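Local coordinates for protein Lpg2148(MvcA) (Legionella pneumophila subsp. pneumophila str. Philadelphia 1, PDB 6K11) that probably regulates the ubiquitin-conjugating enzyme UBE2N by removing ubiquitin from it through a deamidase-type activity, at residues A[59-64]-A[368-373]; A[159-164]-A[169-174]; A[286-291]-A[299-304]. All coordinates share one frame; numbering follows the deposited sequence.

Contact 1: A[59-64]-A[368-373]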
loop_
_atom_site.group_PDB
_atom_site.type_symbol
_atom_site.label_atom_id
_atom_site.label_comp_id
_atom_site.label_asym_id
_atom_site.label_seq_id
_atom_site.Cartn_x
_atom_site.Cartn_y
_atom_site.Cartn_z
ATOM N N LYS A 59 -4.502 -1.662 22.470
ATOM C CA LYS A 59 -4.076 -2.055 21.130
ATOM C C LYS A 59 -3.882 -0.836 20.228
ATOM O O LYS A 59 -2.846 -0.695 19.566
ATOM C CB LYS A 59 -5.101 -3.022 20.536
ATOM C CG LYS A 59 -4.913 -3.338 19.053
ATOM C CD LYS A 59 -5.853 -4.470 18.633
ATOM C CE LYS A 59 -6.253 -4.369 17.164
ATOM N NZ LYS A 59 -7.413 -5.261 16.856
ATOM N N VAL A 60 -4.860 0.071 20.215
ATOM C CA VAL A 60 -4.791 1.247 19.349
ATOM C C VAL A 60 -3.687 2.193 19.810
ATOM O O VAL A 60 -2.927 2.726 18.994
ATOM C CB VAL A 60 -6.165 1.942 19.308
ATOM C CG1 VAL A 60 -6.053 3.313 18.649
ATOM C CG2 VAL A 60 -7.166 1.063 18.588
ATOM N N CYS A 61 -3.570 2.413 21.117
ATOM C CA CYS A 61 -2.556 3.339 21.600
ATOM C C CYS A 61 -1.151 2.773 21.415
ATOM O O CYS A 61 -0.195 3.545 21.237
ATOM C CB CYS A 61 -2.851 3.705 23.055
ATOM S SG CYS A 61 -4.465 4.598 23.179
ATOM N N HIS A 62 -1.011 1.440 21.435
ATOM C CA HIS A 62 0.224 0.807 20.966
ATOM C C HIS A 62 0.550 1.239 19.544
ATOM O O HIS A 62 1.661 1.695 19.265
ATOM C CB HIS A 62 0.096 -0.713 21.003
ATOM C CG HIS A 62 0.711 -1.349 22.203
ATOM N ND1 HIS A 62 0.069 -1.417 23.420
ATOM C CD2 HIS A 62 1.894 -1.992 22.364
ATOM C CE1 HIS A 62 0.836 -2.057 24.286
ATOM N NE2 HIS A 62 1.948 -2.417 23.671
ATOM N N MET A 63 -0.406 1.065 18.628
ATOM C CA MET A 63 -0.184 1.373 17.220
ATOM C C MET A 63 0.171 2.844 16.998
ATOM O O MET A 63 0.958 3.154 16.093
ATOM C CB MET A 63 -1.418 0.981 16.398
ATOM C CG MET A 63 -1.772 -0.508 16.504
ATOM S SD MET A 63 -3.128 -1.038 15.418
ATOM C CE MET A 63 -4.379 0.196 15.757
ATOM N N MET A 64 -0.378 3.760 17.812
ATOM C CA MET A 64 -0.031 5.174 17.666
ATOM C C MET A 64 1.443 5.463 17.965
ATOM O O MET A 64 1.953 6.501 17.534
ATOM C CB MET A 64 -0.914 6.040 18.569
ATOM C CG MET A 64 -2.400 5.963 18.232
ATOM S SD MET A 64 -2.815 7.205 17.011
ATOM C CE MET A 64 -2.764 8.646 18.072
ATOM N N ARG A 368 -5.211 13.233 24.153
ATOM C CA ARG A 368 -6.597 13.617 23.914
ATOM C C ARG A 368 -7.314 12.605 23.029
ATOM O O ARG A 368 -8.509 12.373 23.215
ATOM C CB ARG A 368 -6.668 15.024 23.298
ATOM C CG ARG A 368 -6.213 16.126 24.257
ATOM C CD ARG A 368 -5.787 17.409 23.528
ATOM N NE ARG A 368 -6.843 17.963 22.683
ATOM C CZ ARG A 368 -6.737 19.122 22.039
ATOM N NH1 ARG A 368 -5.622 19.841 22.151
ATOM N NH2 ARG A 368 -7.735 19.560 21.283
ATOM N N ALA A 369 -6.610 11.973 22.079
ATOM C CA ALA A 369 -7.242 10.930 21.272
ATOM C C ALA A 369 -7.571 9.705 22.117
ATOM O O ALA A 369 -8.623 9.078 21.938
ATOM C CB ALA A 369 -6.337 10.538 20.095
ATOM N N LYS A 370 -6.681 9.349 23.045
ATOM C CA LYS A 370 -6.945 8.204 23.924
ATOM C C LYS A 370 -8.142 8.469 24.836
ATOM O O LYS A 370 -9.014 7.608 25.004
ATOM C CB LYS A 370 -5.693 7.892 24.749
ATOM C CG LYS A 370 -5.860 6.722 25.750
ATOM C CD LYS A 370 -4.499 6.325 26.341
ATOM C CE LYS A 370 -4.543 4.939 26.993
ATOM N NZ LYS A 370 -3.201 4.494 27.497
ATOM N N LEU A 371 -8.190 9.650 25.448
ATOM C CA LEU A 371 -9.335 10.007 26.274
ATOM C C LEU A 371 -10.633 9.955 25.472
ATOM O O LEU A 371 -11.637 9.391 25.926
ATOM C CB LEU A 371 -9.117 11.393 26.870
ATOM C CG LEU A 371 -10.323 11.893 27.655
ATOM C CD1 LEU A 371 -10.474 11.061 28.933
ATOM C CD2 LEU A 371 -10.202 13.374 27.962
ATOM N N ALA A 372 -10.633 10.542 24.272
ATOM C CA ALA A 372 -11.841 10.536 23.448
ATOM C C ALA A 372 -12.249 9.116 23.076
ATOM O O ALA A 372 -13.443 8.766 23.100
ATOM C CB ALA A 372 -11.625 11.380 22.190
ATOM N N MET A 373 -11.275 8.285 22.710
ATOM C CA MET A 373 -11.568 6.890 22.394
ATOM C C MET A 373 -12.197 6.181 23.589
ATOM O O MET A 373 -13.212 5.480 23.449
ATOM C CB MET A 373 -10.284 6.172 21.947
ATOM C CG MET A 373 -10.495 4.708 21.539
ATOM S SD MET A 373 -8.986 3.779 21.103
ATOM C CE MET A 373 -9.680 2.130 20.931
#
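Met-373, which reaches across to Val-60, has its backbone N bonded to Ala-369 O at 2.9 Å, an ordinary turn of the long helix 358-381 close to the end of the chain. The partner segment lies on helix 49-64, and the two form a helix-helix packing between elements some three hundred residues apart in sequence. Within these segments the backbones come nearest at Cys-61 and Lys-370, where the CA atoms are 7.0 Å apart, and van der Waals contact alone joins the two segments. Met-373 is stretched out along its whole length, with CG opposite the backbone N (chi1 -178°) and the later torsions also near 180°, which carries the thioether right up to the other helix. There its methyl CE rests 3.6 Å from Val-60 CG2, while SD lies 3.8 Å from Val-60 CB, so the sulfur and its methyl both lean on the branched end of the valine and the two side chains meet at a slant. Both residues are buried. Gln-35 of helix 28-39 touches Val-60 and Ser-39 of the same helix touches Met-373, while Val-57, one turn earlier in helix 49-64, touches both Met-373 and Lys-370. On the more exposed side of the interface, Lys-370 runs past the thiol of Cys-61 and uses its aliphatic part, not its ammonium group, for the contact. Cys-61 SG lies over the middle of that extended chain, 3.6 Å from both CG and CD of Lys-370 and only slightly farther from CB and CE.

Contact 2: A[159-164]-A[169-174]; sequences KLYFID and LFNLGP
Leu-169 lays its methyl CD1 over one face of the Tyr-161 ring, 3.7 Å from the ring centroid and 21° off the normal, a CH-pi contact in the beta hairpin of strands 160-163 and 169-171. Its CG stands anti to the backbone N (chi1 -179°), which brings CD1 over the ring. The same methyl meets Ile-163 CG1 at 3.7 Å, so Leu-169 bridges tyrosine and isoleucine. The other face of the hairpin carries Phe-162 and Phe-170, whose side chains run side by side in the same direction, CD2 of Phe-162 4.1 Å from CD1 of Phe-170. Their backbones exchange N-H...O bonds in both directions, and farther along Leu-172 N bonds to Leu-160 O (2.8 Å, 169°). Phe-225 meets both rings edge-to-face. Asp-164 OD2 stands at the edge of the Phe-170 ring, 3.6 Å from its CE1, while OD1 takes the amide of Asn-168. Leu-160 packs against Leu-172 and Pro-174, toward helices 176-185 and 206-220. Asn-171 OD1 accepts from Gly-173 N at 2.9 Å, an Asx turn just after the strand. The three backbone bonds thus set the register at this edge of the MvcA insertion domain's sheet, apolar and CH-pi contacts cover the strands, and the polar Asn-171 OD1 and Leu-160 N are met by Gly-173 N and a water, respectively.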
loop_
_atom_site.group_PDB
_atom_site.type_symbol
_atom_site.label_atom_id
_atom_site.label_comp_id
_atom_site.label_asym_id
_atom_site.label_seq_id
_atom_site.Cartn_x
_atom_site.Cartn_y
_atom_site.Cartn_z
ATOM N N LYS A 159 -19.602 -27.159 -8.471
ATOM C CA LYS A 159 -19.114 -25.849 -8.885
ATOM C C LYS A 159 -17.590 -25.881 -8.873
ATOM O O LYS A 159 -16.980 -26.614 -8.092
ATOM C CB LYS A 159 -19.644 -24.734 -7.969
ATOM C CG LYS A 159 -21.168 -24.518 -8.000
ATOM C CD LYS A 159 -21.557 -23.409 -8.986
ATOM C CE LYS A 159 -23.074 -23.149 -9.028
ATOM N NZ LYS A 159 -23.730 -23.684 -7.813
ATOM N N LEU A 160 -16.988 -25.129 -9.788
ATOM C CA LEU A 160 -15.550 -24.871 -9.817
ATOM C C LEU A 160 -15.402 -23.357 -9.770
ATOM O O LEU A 160 -15.809 -22.668 -10.713
ATOM C CB LEU A 160 -14.894 -25.460 -11.070
ATOM C CG LEU A 160 -13.389 -25.226 -11.240
ATOM C CD1 LEU A 160 -12.605 -25.953 -10.134
ATOM C CD2 LEU A 160 -12.925 -25.684 -12.602
ATOM N N TYR A 161 -14.838 -22.843 -8.674
ATOM C CA TYR A 161 -14.783 -21.416 -8.394
ATOM C C TYR A 161 -13.343 -20.935 -8.268
ATOM O O TYR A 161 -12.434 -21.699 -7.902
ATOM C CB TYR A 161 -15.492 -21.078 -7.069
ATOM C CG TYR A 161 -17.004 -21.067 -7.070
ATOM C CD1 TYR A 161 -17.725 -20.271 -7.968
ATOM C CD2 TYR A 161 -17.714 -21.795 -6.121
ATOM C CE1 TYR A 161 -19.103 -20.241 -7.940
ATOM C CE2 TYR A 161 -19.083 -21.772 -6.088
ATOM C CZ TYR A 161 -19.775 -20.995 -6.993
ATOM O OH TYR A 161 -21.144 -20.978 -6.952
ATOM N N PHE A 162 -13.149 -19.646 -8.549
ATOM C CA PHE A 162 -11.957 -18.922 -8.142
ATOM C C PHE A 162 -12.443 -17.761 -7.292
ATOM O O PHE A 162 -13.346 -17.026 -7.710
ATOM C CB PHE A 162 -11.140 -18.433 -9.352
ATOM C CG PHE A 162 -10.067 -17.427 -9.013
ATOM C CD1 PHE A 162 -9.126 -17.697 -8.021
ATOM C CD2 PHE A 162 -9.989 -16.228 -9.701
ATOM C CE1 PHE A 162 -8.126 -16.768 -7.706
ATOM C CE2 PHE A 162 -8.994 -15.288 -9.404
ATOM C CZ PHE A 162 -8.059 -15.556 -8.401
ATOM N N ILE A 163 -11.908 -17.649 -6.072
ATOM C CA ILE A 163 -12.134 -16.488 -5.214
ATOM C C ILE A 163 -10.892 -15.622 -5.306
ATOM O O ILE A 163 -9.797 -16.084 -4.966
ATOM C CB ILE A 163 -12.395 -16.893 -3.756
ATOM C CG1 ILE A 163 -13.636 -17.761 -3.643
ATOM C CG2 ILE A 163 -12.501 -15.634 -2.868
ATOM C CD1 ILE A 163 -13.953 -18.177 -2.220
ATOM N N ASP A 164 -11.042 -14.375 -5.768
ATOM C CA ASP A 164 -9.867 -13.557 -6.000
ATOM C C ASP A 164 -9.448 -12.812 -4.723
ATOM O O ASP A 164 -10.013 -13.003 -3.642
ATOM C CB ASP A 164 -10.093 -12.614 -7.189
ATOM C CG ASP A 164 -10.954 -11.386 -6.864
ATOM O OD1 ASP A 164 -11.590 -11.291 -5.784
ATOM O OD2 ASP A 164 -11.027 -10.513 -7.759
ATOM N N LEU A 169 -16.220 -13.827 -6.409
ATOM C CA LEU A 169 -16.429 -15.250 -6.663
ATOM C C LEU A 169 -16.658 -15.458 -8.156
ATOM O O LEU A 169 -17.662 -14.995 -8.708
ATOM C CB LEU A 169 -17.609 -15.757 -5.838
ATOM C CG LEU A 169 -18.016 -17.221 -5.924
ATOM C CD1 LEU A 169 -17.002 -18.087 -5.206
ATOM C CD2 LEU A 169 -19.403 -17.399 -5.314
ATOM N N PHE A 170 -15.733 -16.157 -8.812
ATOM C CA PHE A 170 -15.804 -16.389 -10.249
ATOM C C PHE A 170 -16.138 -17.850 -10.491
ATOM O O PHE A 170 -15.368 -18.737 -10.095
ATOM C CB PHE A 170 -14.491 -16.035 -10.946
ATOM C CG PHE A 170 -14.145 -14.569 -10.907
ATOM C CD1 PHE A 170 -13.426 -14.047 -9.842
ATOM C CD2 PHE A 170 -14.513 -13.722 -11.949
ATOM C CE1 PHE A 170 -13.098 -12.700 -9.803
ATOM C CE2 PHE A 170 -14.195 -12.362 -11.916
ATOM C CZ PHE A 170 -13.470 -11.860 -10.836
ATOM N N ASN A 171 -17.273 -18.100 -11.144
ATOM C CA ASN A 171 -17.588 -19.436 -11.634
ATOM C C ASN A 171 -16.730 -19.696 -12.867
ATOM O O ASN A 171 -16.757 -18.915 -13.828
ATOM C CB ASN A 171 -19.085 -19.564 -11.955
ATOM C CG ASN A 171 -19.505 -21.003 -12.250
ATOM O OD1 ASN A 171 -18.799 -21.738 -12.957
ATOM N ND2 ASN A 171 -20.659 -21.404 -11.725
ATOM N N LEU A 172 -15.946 -20.769 -12.830
ATOM C CA LEU A 172 -14.981 -21.031 -13.891
ATOM C C LEU A 172 -15.591 -21.764 -15.093
ATOM O O LEU A 172 -14.885 -21.964 -16.088
ATOM C CB LEU A 172 -13.790 -21.823 -13.340
ATOM C CG LEU A 172 -12.876 -21.058 -12.376
ATOM C CD1 LEU A 172 -11.570 -21.838 -12.131
ATOM C CD2 LEU A 172 -12.572 -19.659 -12.933
ATOM N N GLY A 173 -16.870 -22.134 -15.055
ATOM C CA GLY A 173 -17.531 -22.585 -16.266
ATOM C C GLY A 173 -18.183 -23.959 -16.273
ATOM O O GLY A 173 -19.314 -24.111 -16.746
ATOM N N PRO A 174 -17.481 -24.996 -15.803
ATOM C CA PRO A 174 -18.022 -26.365 -15.915
ATOM C C PRO A 174 -19.355 -26.548 -15.197
ATOM O O PRO A 174 -19.583 -25.993 -14.122
ATOM C CB PRO A 174 -16.927 -27.225 -15.273
ATOM C CG PRO A 174 -15.673 -26.458 -15.489
ATOM C CD PRO A 174 -16.084 -25.006 -15.328
HETATM O O HOH W 1 -18.422 -24.303 -12.327
#

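Contact 3: A[286-291]-A[299-304]; sequences AVLGKT and DIYAEF
Ile-300 places CG1 opposite its own carbonyl carbon (chi1 -63°) and then extends along chi2, which sends CD1 out toward Val-287. That valine answers with CG1, the branch opposite its backbone N (chi1 175°), and the two methyls meet at 3.6 Å, Val-287 CG1 on Ile-300 CD1, with the side chains crossing at about a right angle. Leu-288 meets the isoleucine nearer its root, at CB and CG2. It and Ile-300 slide past each other in opposite directions, so that Leu-288 CD1 ends 4.1 Å from Ile-300 CB. The same methyl fits beside the next residue as well: it is 3.9 Å from the backbone N of Tyr-301 and 4.1 Å from Tyr-301 CB, near the plane of the phenol ring and at its edge. A single leucine methyl therefore fills the angle between Ile-300 and Tyr-301. The side-chain contacts are all apolar, and Leu-288, Ile-300 and Tyr-301 are all buried.

The two segments belong to consecutive helices, 278-288 and 294-305, joined by the short connection 289-293. The first helix gives way at Gly-289, and Val-287 O closes it by accepting twice, from Lys-290 N at 3.1 Å and Thr-291 N at 2.8 Å. One residue thus supplies a side chain to the interface and a carbonyl to the connection. Farther along, the salt bridge of Glu-303 with Lys-284 and the stacking of Phe-304 on Tyr-281 tie the same two helices together. The pair packs on the antiparallel sheet: Leu-288 and Tyr-301 both touch Leu-325 of strand 325-333, and the phenol oxygen of Tyr-301 is hydrogen-bonded to Tyr-255 OH and to Ser-231 OG of strand 228-238.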
loop_
_atom_site.group_PDB
_atom_site.type_symbol
_atom_site.label_atom_id
_atom_site.label_comp_id
_atom_site.label_asym_id
_atom_site.label_seq_id
_atom_site.Cartn_x
_atom_site.Cartn_y
_atom_site.Cartn_z
ATOM N N ALA A 286 12.451 1.078 -13.675
ATOM C CA ALA A 286 12.179 0.237 -14.840
ATOM C C ALA A 286 12.784 -1.157 -14.677
ATOM O O ALA A 286 12.153 -2.156 -15.041
ATOM C CB ALA A 286 12.698 0.916 -16.110
ATOM N N VAL A 287 13.994 -1.249 -14.121
ATOM C CA VAL A 287 14.581 -2.562 -13.853
ATOM C C VAL A 287 13.738 -3.316 -12.837
ATOM O O VAL A 287 13.514 -4.529 -12.969
ATOM C CB VAL A 287 16.035 -2.429 -13.368
ATOM C CG1 VAL A 287 16.573 -3.796 -12.977
ATOM C CG2 VAL A 287 16.924 -1.789 -14.448
ATOM N N LEU A 288 13.268 -2.611 -11.800
ATOM C CA LEU A 288 12.427 -3.240 -10.784
ATOM C C LEU A 288 11.204 -3.894 -11.410
ATOM O O LEU A 288 10.763 -4.960 -10.964
ATOM C CB LEU A 288 12.005 -2.204 -9.740
ATOM C CG LEU A 288 11.286 -2.728 -8.498
ATOM C CD1 LEU A 288 12.223 -3.566 -7.642
ATOM C CD2 LEU A 288 10.719 -1.548 -7.705
ATOM N N GLY A 289 10.647 -3.280 -12.447
ATOM C CA GLY A 289 9.443 -3.801 -13.056
ATOM C C GLY A 289 9.679 -4.698 -14.247
ATOM O O GLY A 289 8.731 -5.018 -14.970
ATOM N N LYS A 290 10.919 -5.119 -14.467
ATOM C CA LYS A 290 11.297 -5.836 -15.675
ATOM C C LYS A 290 12.130 -7.066 -15.326
ATOM O O LYS A 290 12.028 -8.100 -15.996
ATOM C CB LYS A 290 12.052 -4.882 -16.613
ATOM C CG LYS A 290 12.922 -5.517 -17.675
ATOM C CD LYS A 290 13.966 -4.515 -18.161
ATOM C CE LYS A 290 15.250 -4.592 -17.319
ATOM N NZ LYS A 290 16.421 -3.873 -17.933
ATOM N N THR A 291 12.929 -6.988 -14.260
ATOM C CA THR A 291 13.816 -8.095 -13.921
ATOM C C THR A 291 13.025 -9.357 -13.579
ATOM O O THR A 291 11.897 -9.305 -13.082
ATOM C CB THR A 291 14.722 -7.730 -12.742
ATOM O OG1 THR A 291 15.654 -8.796 -12.505
ATOM C CG2 THR A 291 13.896 -7.502 -11.469
ATOM N N ASP A 299 17.211 -6.260 -4.123
ATOM C CA ASP A 299 18.215 -5.230 -3.869
ATOM C C ASP A 299 17.696 -3.835 -4.206
ATOM O O ASP A 299 17.951 -2.877 -3.462
ATOM C CB ASP A 299 19.477 -5.514 -4.686
ATOM C CG ASP A 299 20.353 -6.614 -4.080
ATOM O OD1 ASP A 299 20.088 -7.068 -2.937
ATOM O OD2 ASP A 299 21.312 -7.019 -4.772
ATOM N N ILE A 300 16.999 -3.688 -5.341
ATOM C CA ILE A 300 16.509 -2.369 -5.733
ATOM C C ILE A 300 15.365 -1.934 -4.827
ATOM O O ILE A 300 15.289 -0.764 -4.403
ATOM C CB ILE A 300 16.072 -2.376 -7.206
ATOM C CG1 ILE A 300 17.265 -2.677 -8.117
ATOM C CG2 ILE A 300 15.435 -1.020 -7.576
ATOM C CD1 ILE A 300 16.903 -2.574 -9.583
ATOM N N TYR A 301 14.441 -2.856 -4.554
ATOM C CA TYR A 301 13.333 -2.593 -3.643
ATOM C C TYR A 301 13.842 -2.132 -2.277
ATOM O O TYR A 301 13.385 -1.118 -1.741
ATOM C CB TYR A 301 12.485 -3.856 -3.520
ATOM C CG TYR A 301 11.073 -3.646 -2.983
ATOM C CD1 TYR A 301 10.835 -3.560 -1.615
ATOM C CD2 TYR A 301 9.977 -3.576 -3.848
ATOM C CE1 TYR A 301 9.538 -3.381 -1.119
ATOM C CE2 TYR A 301 8.681 -3.409 -3.357
ATOM C CZ TYR A 301 8.473 -3.319 -1.995
ATOM O OH TYR A 301 7.193 -3.146 -1.512
ATOM N N ALA A 302 14.826 -2.843 -1.724
ATOM C CA ALA A 302 15.382 -2.470 -0.426
ATOM C C ALA A 302 16.118 -1.133 -0.500
ATOM O O ALA A 302 15.958 -0.277 0.382
ATOM C CB ALA A 302 16.310 -3.577 0.079
ATOM N N GLU A 303 16.931 -0.933 -1.546
ATOM C CA GLU A 303 17.657 0.331 -1.696
ATOM C C GLU A 303 16.705 1.524 -1.707
ATOM O O GLU A 303 16.966 2.546 -1.054
ATOM C CB GLU A 303 18.496 0.318 -2.979
ATOM C CG GLU A 303 19.298 1.613 -3.242
ATOM C CD GLU A 303 20.059 1.604 -4.587
ATOM O OE1 GLU A 303 19.911 0.634 -5.375
ATOM O OE2 GLU A 303 20.811 2.564 -4.857
ATOM N N PHE A 304 15.600 1.423 -2.448
ATOM C CA PHE A 304 14.730 2.586 -2.581
ATOM C C PHE A 304 13.741 2.731 -1.424
ATOM O O PHE A 304 13.390 3.860 -1.069
ATOM C CB PHE A 304 13.965 2.527 -3.908
ATOM C CG PHE A 304 14.791 2.953 -5.109
ATOM C CD1 PHE A 304 16.141 3.252 -4.970
ATOM C CD2 PHE A 304 14.212 3.021 -6.376
ATOM C CE1 PHE A 304 16.911 3.655 -6.080
ATOM C CE2 PHE A 304 14.962 3.421 -7.487
ATOM C CZ PHE A 304 16.309 3.744 -7.340
#

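How the contacts relate
Contact 1 joins a helix near the start of the chain to the last helix, and so closes a loop inside which contacts 2 and 3 follow one another in series. The three share no helix or strand and do not touch: their centres are about 42 Å (1 and 2), 37 Å (1 and 3) and 34 Å (2 and 3) apart. Contact 2 lies in the insertion domain at the edge of a mixed sheet. In the chain it falls between strands 120-129 and 228-238, neighbours in the antiparallel sheet on which the helices of contact 3 pack. Contact 1, across the chain's centre from contact 3, brings early and last helices together.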